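Local structure of NADH dehydrogenase (Methanothermobacter marburgensis, 4R81) at residues I8-P13 with F18-L23; I88-L91 with C96-K99; V155-R160 with K167-E172. The protein binds flavin mononucleotide and probably transfers electrons from NADH or NADPH to quinones as a dimeric flavodoxin-like oxidoreductase. All blocks are in the same frame, centred on the assembly; numbering follows the deposited sequence.

Contact 1 of 3, residues I8-P13 with F18-L23; sequences ILFAHP and FSREVL. With FMN (flavin mononucleotide), chain E.
Phe10, at the end of strand 5-10, packs its ring against Leu23 and Arg20 of helix 18-32, which both come from the same side of the ring plane. Leu23 lays CD2 over one ring face, a CH-pi contact 4.3 Å from the centroid, shifted toward the rim on the CD1 side. The carbonyl of Ser19 meets the ring's edge instead, its O 3.4 Å from Phe10 CE1. Arg20 arrives from the helix flank: its chain folds at chi2 (84°) and chi3 (56°), which carries the guanidinium back to the ring, and Phe10 CE2 sits over the guanidinium centre, 3.5 Å from CZ. The two planes are inclined by 45°. Arg20 NH1 has its salt bridge with Asp41, while NH2 reaches His12 O through one water. Deeper along the strand, Ile8 CG2 touches Leu23 CD1. Beyond the strand, the His12 ring turns its edge to the FMN phosphate, O3P lying near the ring plane, and NE2 donates to it at 2.8 Å. Ser19 grips O2P twice, from N and from OG, each at 2.7 Å, and Phe18 N donates to O1P at 2.9 Å. This is the phosphate site of the flavodoxin-like fold, built from the first strand-to-helix loop and the helix N-terminus. With all three terminal oxygens bonded and a helix's first turn directed at them, the phosphate's charge is probably well stabilised.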
loop_
_atom_site.group_PDB
_atom_site.type_symbol
_atom_site.label_atom_id
_atom_site.label_comp_id
_atom_site.label_asym_id
_atom_site.label_seq_id
_atom_site.Cartn_x
_atom_site.Cartn_y
_atom_site.Cartn_z
ATOM N N ILE A 8 6.691 -17.567 -4.682
ATOM C CA ILE A 8 5.489 -16.862 -5.092
ATOM C C ILE A 8 4.735 -16.359 -3.875
ATOM O O ILE A 8 4.230 -17.151 -3.066
ATOM C CB ILE A 8 4.548 -17.782 -5.892
ATOM C CG1 ILE A 8 5.272 -18.401 -7.100
ATOM C CG2 ILE A 8 3.317 -17.009 -6.331
ATOM C CD1 ILE A 8 4.473 -19.505 -7.777
ATOM N N LEU A 9 4.668 -15.038 -3.740
ATOM C CA LEU A 9 3.890 -14.421 -2.673
ATOM C C LEU A 9 2.466 -14.246 -3.173
ATOM O O LEU A 9 2.225 -13.583 -4.183
ATOM C CB LEU A 9 4.471 -13.057 -2.281
ATOM C CG LEU A 9 5.779 -13.019 -1.479
ATOM C CD1 LEU A 9 5.666 -13.921 -0.254
ATOM C CD2 LEU A 9 7.004 -13.400 -2.338
ATOM N N PHE A 10 1.526 -14.843 -2.460
ATOM C CA PHE A 10 0.125 -14.796 -2.842
ATOM C C PHE A 10 -0.663 -14.112 -1.735
ATOM O O PHE A 10 -0.603 -14.516 -0.571
ATOM C CB PHE A 10 -0.399 -16.212 -3.083
ATOM C CG PHE A 10 -1.857 -16.266 -3.415
ATOM C CD1 PHE A 10 -2.301 -15.978 -4.694
ATOM C CD2 PHE A 10 -2.786 -16.599 -2.450
ATOM C CE1 PHE A 10 -3.655 -16.029 -5.004
ATOM C CE2 PHE A 10 -4.133 -16.642 -2.750
ATOM C CZ PHE A 10 -4.569 -16.362 -4.026
ATOM N N ALA A 11 -1.410 -13.079 -2.106
ATOM C CA ALA A 11 -2.131 -12.265 -1.139
ATOM C C ALA A 11 -3.620 -12.143 -1.453
ATOM O O ALA A 11 -4.016 -11.282 -2.237
ATOM C CB ALA A 11 -1.496 -10.872 -1.067
ATOM N N HIS A 12 -4.444 -12.983 -0.827
ATOM C CA HIS A 12 -5.900 -12.894 -0.974
ATOM C C HIS A 12 -6.583 -13.667 0.152
ATOM O O HIS A 12 -6.193 -14.795 0.449
ATOM C CB HIS A 12 -6.364 -13.443 -2.327
ATOM C CG HIS A 12 -7.723 -12.966 -2.733
ATOM N ND1 HIS A 12 -8.873 -13.314 -2.056
ATOM C CD2 HIS A 12 -8.118 -12.157 -3.746
ATOM C CE1 HIS A 12 -9.913 -12.739 -2.628
ATOM N NE2 HIS A 12 -9.483 -12.032 -3.658
ATOM N N PRO A 13 -7.609 -13.067 0.779
ATOM C CA PRO A 13 -8.250 -13.761 1.905
ATOM C C PRO A 13 -9.122 -14.953 1.514
ATOM O O PRO A 13 -9.356 -15.840 2.339
ATOM C CB PRO A 13 -9.126 -12.668 2.549
ATOM C CG PRO A 13 -9.387 -11.685 1.439
ATOM C CD PRO A 13 -8.120 -11.692 0.600
ATOM N N PHE A 18 -10.562 -14.908 -8.256
ATOM C CA PHE A 18 -9.859 -14.927 -9.528
ATOM C C PHE A 18 -8.353 -15.023 -9.301
ATOM O O PHE A 18 -7.655 -15.705 -10.047
ATOM C CB PHE A 18 -10.220 -13.708 -10.371
ATOM C CG PHE A 18 -9.532 -13.676 -11.705
ATOM C CD1 PHE A 18 -9.789 -14.649 -12.663
ATOM C CD2 PHE A 18 -8.631 -12.668 -12.002
ATOM C CE1 PHE A 18 -9.150 -14.610 -13.904
ATOM C CE2 PHE A 18 -7.988 -12.627 -13.223
ATOM C CZ PHE A 18 -8.250 -13.597 -14.181
ATOM N N SER A 19 -7.857 -14.364 -8.254
ATOM C CA SER A 19 -6.425 -14.379 -7.968
ATOM C C SER A 19 -5.917 -15.812 -7.758
ATOM O O SER A 19 -4.807 -16.161 -8.167
ATOM C CB SER A 19 -6.107 -13.508 -6.751
ATOM O OG SER A 19 -6.231 -12.129 -7.080
ATOM N N ARG A 20 -6.743 -16.642 -7.133
ATOM C CA ARG A 20 -6.405 -18.048 -6.938
ATOM C C ARG A 20 -6.275 -18.788 -8.274
ATOM O O ARG A 20 -5.380 -19.614 -8.446
ATOM C CB ARG A 20 -7.444 -18.732 -6.041
ATOM C CG ARG A 20 -7.130 -20.180 -5.729
ATOM C CD ARG A 20 -6.178 -20.284 -4.561
ATOM N NE ARG A 20 -6.696 -19.602 -3.376
ATOM C CZ ARG A 20 -6.027 -19.487 -2.233
ATOM N NH1 ARG A 20 -4.816 -20.017 -2.130
ATOM N NH2 ARG A 20 -6.561 -18.843 -1.199
ATOM N N GLU A 21 -7.155 -18.478 -9.222
ATOM C CA GLU A 21 -7.065 -19.069 -10.550
ATOM C C GLU A 21 -5.833 -18.555 -11.283
ATOM O O GLU A 21 -5.221 -19.285 -12.069
ATOM C CB GLU A 21 -8.329 -18.771 -11.356
ATOM C CG GLU A 21 -9.611 -19.237 -10.678
ATOM C CD GLU A 21 -10.832 -18.980 -11.530
ATOM O OE1 GLU A 21 -10.951 -19.615 -12.594
ATOM O OE2 GLU A 21 -11.669 -18.140 -11.139
ATOM N N VAL A 22 -5.477 -17.296 -11.025
ATOM C CA VAL A 22 -4.269 -16.712 -11.593
ATOM C C VAL A 22 -3.042 -17.462 -11.085
ATOM O O VAL A 22 -2.138 -17.774 -11.866
ATOM C CB VAL A 22 -4.174 -15.211 -11.269
ATOM C CG1 VAL A 22 -2.776 -14.664 -11.600
ATOM C CG2 VAL A 22 -5.243 -14.459 -12.044
ATOM N N LEU A 23 -3.026 -17.771 -9.789
ATOM C CA LEU A 23 -1.950 -18.577 -9.218
ATOM C C LEU A 23 -1.877 -19.937 -9.907
ATOM O O LEU A 23 -0.799 -20.402 -10.274
ATOM C CB LEU A 23 -2.152 -18.763 -7.711
ATOM C CG LEU A 23 -1.182 -19.687 -6.969
ATOM C CD1 LEU A 23 0.240 -19.151 -7.050
ATOM C CD2 LEU A 23 -1.612 -19.859 -5.516
HETATM N N1 FMN E . -10.018 -2.389 -8.950
HETATM C C2 FMN E . -9.290 -1.381 -9.553
HETATM O O2 FMN E . -9.159 -1.371 -10.770
HETATM N N3 FMN E . -8.704 -0.387 -8.795
HETATM C C4 FMN E . -8.840 -0.392 -7.423
HETATM O O4 FMN E . -8.302 0.496 -6.769
HETATM C C4A FMN E . -9.574 -1.399 -6.801
HETATM N N5 FMN E . -9.739 -1.418 -5.430
HETATM C C5A FMN E . -10.455 -2.435 -4.831
HETATM C C6 FMN E . -10.602 -2.458 -3.444
HETATM C C7 FMN E . -11.330 -3.472 -2.828
HETATM C C7M FMN E . -11.471 -3.507 -1.335
HETATM C C8 FMN E . -11.914 -4.475 -3.603
HETATM C C8M FMN E . -12.708 -5.574 -2.952
HETATM C C9 FMN E . -11.772 -4.440 -4.988
HETATM C C9A FMN E . -11.041 -3.428 -5.609
HETATM N N10 FMN E . -10.892 -3.394 -6.986
HETATM C C10 FMN E . -10.159 -2.394 -7.578
HETATM C "C1'" FMN E . -11.480 -4.465 -7.847
HETATM C "C2'" FMN E . -10.544 -5.671 -7.675
HETATM O "O2'" FMN E . -9.262 -5.440 -8.225
HETATM C "C3'" FMN E . -11.190 -6.939 -8.208
HETATM O "O3'" FMN E . -12.228 -7.273 -7.300
HETATM C "C4'" FMN E . -10.181 -8.080 -8.272
HETATM O "O4'" FMN E . -9.193 -7.850 -9.252
HETATM C "C5'" FMN E . -10.855 -9.411 -8.564
HETATM O "O5'" FMN E . -9.895 -10.408 -8.305
HETATM P P FMN E . -10.139 -11.407 -7.074
HETATM O O1P FMN E . -11.358 -12.248 -7.408
HETATM O O2P FMN E . -8.934 -12.297 -6.897
HETATM O O3P FMN E . -10.420 -10.589 -5.837
HETATM O O HOH W 1 -5.549 -17.352 1.148
#

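Contact 2 of 3, residues I88-L91 with C96-K99. With FMN (flavin mononucleotide), chain E.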
loop_
_atom_site.group_PDB
_atom_site.type_symbol
_atom_site.label_atom_id
_atom_site.label_comp_id
_atom_site.label_asym_id
_atom_site.label_seq_id
_atom_site.Cartn_x
_atom_site.Cartn_y
_atom_site.Cartn_z
ATOM N N ILE A 88 1.319 -12.158 -6.593
ATOM C CA ILE A 88 -0.004 -12.357 -7.163
ATOM C C ILE A 88 -1.040 -11.845 -6.175
ATOM O O ILE A 88 -1.128 -12.327 -5.043
ATOM C CB ILE A 88 -0.253 -13.849 -7.481
ATOM C CG1 ILE A 88 0.776 -14.332 -8.516
ATOM C CG2 ILE A 88 -1.694 -14.064 -7.977
ATOM C CD1 ILE A 88 0.657 -15.808 -8.868
ATOM N N TYR A 89 -1.805 -10.841 -6.595
ATOM C CA TYR A 89 -2.724 -10.147 -5.697
ATOM C C TYR A 89 -3.753 -9.349 -6.487
ATOM O O TYR A 89 -3.531 -9.022 -7.658
ATOM C CB TYR A 89 -1.944 -9.214 -4.757
ATOM C CG TYR A 89 -1.143 -8.146 -5.479
ATOM C CD1 TYR A 89 0.155 -8.401 -5.901
ATOM C CD2 TYR A 89 -1.684 -6.895 -5.746
ATOM C CE1 TYR A 89 0.898 -7.447 -6.569
ATOM C CE2 TYR A 89 -0.945 -5.925 -6.422
ATOM C CZ TYR A 89 0.350 -6.210 -6.828
ATOM O OH TYR A 89 1.096 -5.267 -7.498
ATOM N N PRO A 90 -4.890 -9.042 -5.856
ATOM C CA PRO A 90 -5.849 -8.104 -6.443
ATOM C C PRO A 90 -5.483 -6.651 -6.144
ATOM O O PRO A 90 -4.945 -6.340 -5.070
ATOM C CB PRO A 90 -7.148 -8.452 -5.716
ATOM C CG PRO A 90 -6.692 -8.888 -4.358
ATOM C CD PRO A 90 -5.384 -9.620 -4.592
ATOM N N LEU A 91 -5.791 -5.769 -7.084
ATOM C CA LEU A 91 -5.569 -4.341 -6.914
ATOM C C LEU A 91 -6.627 -3.784 -5.983
ATOM O O LEU A 91 -7.808 -3.815 -6.313
ATOM C CB LEU A 91 -5.668 -3.636 -8.264
ATOM C CG LEU A 91 -5.175 -2.192 -8.237
ATOM C CD1 LEU A 91 -3.743 -2.184 -7.726
ATOM C CD2 LEU A 91 -5.279 -1.534 -9.607
ATOM N N CYS A 96 -1.173 -2.950 -3.484
ATOM C CA CYS A 96 -1.478 -4.293 -3.038
ATOM C C CYS A 96 -2.279 -4.319 -1.721
ATOM O O CYS A 96 -2.402 -3.309 -1.010
ATOM C CB CYS A 96 -0.199 -5.127 -2.958
ATOM S SG CYS A 96 0.976 -4.411 -1.864
ATOM N N PRO A 97 -2.899 -5.475 -1.436
ATOM C CA PRO A 97 -3.606 -5.624 -0.164
ATOM C C PRO A 97 -2.670 -5.312 0.985
ATOM O O PRO A 97 -1.459 -5.523 0.865
ATOM C CB PRO A 97 -3.955 -7.113 -0.149
ATOM C CG PRO A 97 -4.183 -7.426 -1.586
ATOM C CD PRO A 97 -3.100 -6.654 -2.301
ATOM N N ALA A 98 -3.223 -4.800 2.078
ATOM C CA ALA A 98 -2.436 -4.484 3.263
ATOM C C ALA A 98 -1.544 -5.642 3.690
ATOM O O ALA A 98 -0.421 -5.416 4.154
ATOM C CB ALA A 98 -3.347 -4.075 4.406
ATOM N N LYS A 99 -2.046 -6.872 3.540
ATOM C CA LYS A 99 -1.282 -8.063 3.917
ATOM C C LYS A 99 0.055 -8.136 3.173
ATOM O O LYS A 99 1.090 -8.442 3.774
ATOM C CB LYS A 99 -2.088 -9.342 3.670
ATOM C CG LYS A 99 -1.289 -10.611 3.907
ATOM C CD LYS A 99 -1.128 -10.914 5.392
ATOM C CE LYS A 99 -2.359 -11.622 5.955
ATOM N NZ LYS A 99 -2.356 -11.674 7.450
HETATM N N1 FMN E . -10.018 -2.389 -8.950
HETATM C C2 FMN E . -9.290 -1.381 -9.553
HETATM O O2 FMN E . -9.159 -1.371 -10.770
HETATM N N3 FMN E . -8.704 -0.387 -8.795
HETATM C C4 FMN E . -8.840 -0.392 -7.423
HETATM O O4 FMN E . -8.302 0.496 -6.769
HETATM C C4A FMN E . -9.574 -1.399 -6.801
HETATM N N5 FMN E . -9.739 -1.418 -5.430
HETATM C C5A FMN E . -10.455 -2.435 -4.831
HETATM C C6 FMN E . -10.602 -2.458 -3.444
HETATM C C7 FMN E . -11.330 -3.472 -2.828
HETATM C C7M FMN E . -11.471 -3.507 -1.335
HETATM C C8 FMN E . -11.914 -4.475 -3.603
HETATM C C8M FMN E . -12.708 -5.574 -2.952
HETATM C C9 FMN E . -11.772 -4.440 -4.988
HETATM C C9A FMN E . -11.041 -3.428 -5.609
HETATM N N10 FMN E . -10.892 -3.394 -6.986
HETATM C C10 FMN E . -10.159 -2.394 -7.578
HETATM C "C1'" FMN E . -11.480 -4.465 -7.847
HETATM C "C2'" FMN E . -10.544 -5.671 -7.675
HETATM O "O2'" FMN E . -9.262 -5.440 -8.225
HETATM C "C3'" FMN E . -11.190 -6.939 -8.208
HETATM O "O3'" FMN E . -12.228 -7.273 -7.300
HETATM C "C4'" FMN E . -10.181 -8.080 -8.272
HETATM O "O4'" FMN E . -9.193 -7.850 -9.252
HETATM C "C5'" FMN E . -10.855 -9.411 -8.564
HETATM O "O5'" FMN E . -9.895 -10.408 -8.305
HETATM P P FMN E . -10.139 -11.407 -7.074
HETATM O O1P FMN E . -11.358 -12.248 -7.408
HETATM O O2P FMN E . -8.934 -12.297 -6.897
HETATM O O3P FMN E . -10.420 -10.589 -5.837
#
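Tyr89 holds CG between its backbone N and carbonyl carbon (chi1 60°), a setting that swings the ring off strand 84-90 to meet Cys96, and chi2 of -88° turns one ring face to the cysteine CB. CB stands over that face, offset toward the CD2-CE2 rim, with 3.8 Å to the centroid and 3.6 Å to CD2. The close touch is thus made by the cysteine methylene; in one of its two conformers SG also makes a doubtful, oblique contact with the ring. Pro97 follows at the root of the tyrosine: its CD packs 3.7 Å from Tyr89 CB. The same CD approaches Pro90 O to 3.3 Å, while Pro97 CG meets Pro90 CD at 3.9 Å, the two pyrrolidine rings lying aslant. Tyr89 and Pro90 end the central strand of the parallel flavodoxin-like sheet; the loop after them leads through Cys96 and Pro97, the latter at the N-cap position, into helix 98-107. On its way the chain passes the flavin: Leu91 O accepts a hydrogen bond from the ribityl O2' of FMN at 2.9 Å, and Leu91 CD2 rests 3.7 Å from N3 of the isoalloxazine ring. Pro90 turns CB toward the ribityl-phosphate end of the cofactor and also touches His12 and Ser19. The helix start lies at the dimer interface, where Ala98 N donates to OD2 of Asp105 of the second subunit and Cys96 O accepts from NZ of Lys101 of that subunit.

Contact 3 of 3, residues V155-R160 with K167-E172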
loop_
_atom_site.group_PDB
_atom_site.type_symbol
_atom_site.label_atom_id
_atom_site.label_comp_id
_atom_site.label_asym_id
_atom_site.label_seq_id
_atom_site.Cartn_x
_atom_site.Cartn_y
_atom_site.Cartn_z
ATOM N N VAL A 155 6.102 2.350 -8.122
ATOM C CA VAL A 155 6.103 1.894 -6.744
ATOM C C VAL A 155 6.533 0.431 -6.617
ATOM O O VAL A 155 7.481 0.105 -5.897
ATOM C CB VAL A 155 4.711 2.113 -6.119
ATOM C CG1 VAL A 155 4.623 1.480 -4.730
ATOM C CG2 VAL A 155 4.411 3.603 -6.042
ATOM N N MET A 156 5.846 -0.454 -7.331
ATOM C CA MET A 156 6.080 -1.879 -7.180
ATOM C C MET A 156 7.332 -2.322 -7.938
ATOM O O MET A 156 8.233 -2.935 -7.364
ATOM C CB MET A 156 4.853 -2.647 -7.659
ATOM C CG MET A 156 4.850 -4.092 -7.302
ATOM S SD MET A 156 4.577 -4.350 -5.540
ATOM C CE MET A 156 4.389 -6.124 -5.559
ATOM N N LEU A 157 7.401 -1.994 -9.222
ATOM C CA LEU A 157 8.548 -2.409 -10.025
ATOM C C LEU A 157 9.782 -1.591 -9.668
ATOM O O LEU A 157 10.866 -2.144 -9.475
ATOM C CB LEU A 157 8.239 -2.298 -11.524
ATOM C CG LEU A 157 7.043 -3.128 -12.004
ATOM C CD1 LEU A 157 6.890 -3.066 -13.515
ATOM C CD2 LEU A 157 7.195 -4.569 -11.549
ATOM N N GLY A 158 9.618 -0.275 -9.575
ATOM C CA GLY A 158 10.744 0.600 -9.315
ATOM C C GLY A 158 11.316 0.477 -7.915
ATOM O O GLY A 158 12.415 -0.044 -7.729
ATOM N N ASP A 159 10.574 0.962 -6.926
ATOM C CA ASP A 159 11.088 1.035 -5.562
ATOM C C ASP A 159 11.182 -0.333 -4.891
ATOM O O ASP A 159 12.210 -0.684 -4.311
ATOM C CB ASP A 159 10.218 1.966 -4.723
ATOM C CG ASP A 159 10.786 2.209 -3.336
ATOM O OD1 ASP A 159 12.013 2.430 -3.222
ATOM O OD2 ASP A 159 10.006 2.189 -2.355
ATOM N N ARG A 160 10.107 -1.105 -4.962
ATOM C CA ARG A 160 10.029 -2.328 -4.167
ATOM C C ARG A 160 10.774 -3.518 -4.758
ATOM O O ARG A 160 11.067 -4.474 -4.044
ATOM C CB ARG A 160 8.567 -2.704 -3.902
ATOM C CG ARG A 160 7.858 -1.767 -2.956
ATOM C CD ARG A 160 6.391 -2.117 -2.839
ATOM N NE ARG A 160 5.626 -1.018 -2.252
ATOM C CZ ARG A 160 4.299 -0.923 -2.267
ATOM N NH1 ARG A 160 3.564 -1.872 -2.829
ATOM N NH2 ARG A 160 3.709 0.129 -1.725
ATOM N N LYS A 167 16.984 -8.111 -10.542
ATOM C CA LYS A 167 17.690 -7.732 -11.765
ATOM C C LYS A 167 16.780 -7.381 -12.941
ATOM O O LYS A 167 17.128 -6.540 -13.775
ATOM C CB LYS A 167 18.699 -8.815 -12.156
ATOM C CG LYS A 167 19.758 -9.039 -11.089
ATOM C CD LYS A 167 20.928 -9.868 -11.588
ATOM C CE LYS A 167 21.980 -9.995 -10.502
ATOM N NZ LYS A 167 21.478 -10.793 -9.342
ATOM N N ASN A 168 15.620 -8.024 -12.994
ATOM C CA ASN A 168 14.680 -7.874 -14.100
ATOM C C ASN A 168 13.268 -7.985 -13.551
ATOM O O ASN A 168 13.004 -8.839 -12.703
ATOM C CB ASN A 168 14.889 -8.980 -15.142
ATOM C CG ASN A 168 16.256 -8.927 -15.793
ATOM O OD1 ASN A 168 16.482 -8.149 -16.720
ATOM N ND2 ASN A 168 17.175 -9.766 -15.320
ATOM N N VAL A 169 12.366 -7.127 -14.023
ATOM C CA VAL A 169 10.983 -7.133 -13.546
ATOM C C VAL A 169 9.955 -7.025 -14.676
ATOM O O VAL A 169 10.186 -6.357 -15.693
ATOM C CB VAL A 169 10.710 -5.998 -12.522
ATOM C CG1 VAL A 169 11.588 -6.148 -11.288
ATOM C CG2 VAL A 169 10.909 -4.633 -13.165
ATOM N N THR A 170 8.814 -7.679 -14.469
ATOM C CA THR A 170 7.682 -7.635 -15.386
ATOM C C THR A 170 6.402 -7.474 -14.573
ATOM O O THR A 170 6.261 -8.090 -13.523
ATOM C CB THR A 170 7.549 -8.948 -16.187
ATOM O OG1 THR A 170 8.760 -9.209 -16.909
ATOM C CG2 THR A 170 6.394 -8.857 -17.170
ATOM N N MET A 171 5.474 -6.648 -15.045
ATOM C CA MET A 171 4.157 -6.558 -14.416
ATOM C C MET A 171 3.063 -6.781 -15.453
ATOM O O MET A 171 3.110 -6.221 -16.550
ATOM C CB MET A 171 3.959 -5.211 -13.705
ATOM C CG MET A 171 2.648 -5.099 -12.909
ATOM S SD MET A 171 2.483 -3.547 -11.988
ATOM C CE MET A 171 1.021 -3.851 -10.997
ATOM N N GLU A 172 2.096 -7.621 -15.108
ATOM C CA GLU A 172 0.934 -7.845 -15.957
ATOM C C GLU A 172 -0.288 -7.339 -15.214
ATOM O O GLU A 172 -0.623 -7.851 -14.143
ATOM C CB GLU A 172 0.749 -9.338 -16.242
ATOM C CG GLU A 172 1.980 -10.042 -16.787
ATOM C CD GLU A 172 2.065 -10.010 -18.290
ATOM O OE1 GLU A 172 1.250 -9.306 -18.927
ATOM O OE2 GLU A 172 2.953 -10.693 -18.840
#
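Helix 148-162 lies nearly antiparallel to strand 169-174, the edge strand of the parallel sheet within this chain, the short axes 9.1 Å apart at 162°; the chain runs back along the sheet in the helix before it re-enters as the next parallel strand, as in the flavodoxin-like fold. One side chain carries the contact: Leu157 reaches from the helix to pack against both Val169 and Met171, which point to the same side of the strand. With chi1 at -59° its CG lies anti to its own carbonyl carbon, and the branch spreads over the strand. CD1 comes 3.6 Å from Met171 CB, and CD2 is shared, 3.9 Å from Val169 CB and equally far from Met171 CB. Nearer the helix, Leu157 CB meets Val169 CG2 at 3.9 Å, the two side chains running past each other in opposite directions. On the helix's other flank, Asp159 bonds to Ser94 of the second subunit and touches an FMN; Arg160 bonds to Trp93 O of that subunit and forms a salt bridge with Asp95 of its own chain. The close contacts are between aliphatic carbons, so between these segments the attraction is dispersion and exclusion of water rather than a directed bond.

Overall arrangement
All three contacts attach to one parallel sheet. Contacts 1 and 2 sit on adjacent strands, 5-10 and 84-90, with centres 9 Å apart and main chains probably bonded at Leu9 O to Ile88 N (2.9 Å) and Ala11 N to Ile88 O (3.0 Å). Together they line one FMN, contact 1 at the phosphate and contact 2 at the ribityl chain and flavin ring. Contact 3 lies across the chain's centre from contact 1, about 18 Å between centres, but meets contact 2: Tyr89 OH is 3.8 Å from Met171 CE. All three reach the second subunit, contact 1 through His12 against its Tyr56, and Asp159 of contact 3 touches an FMN.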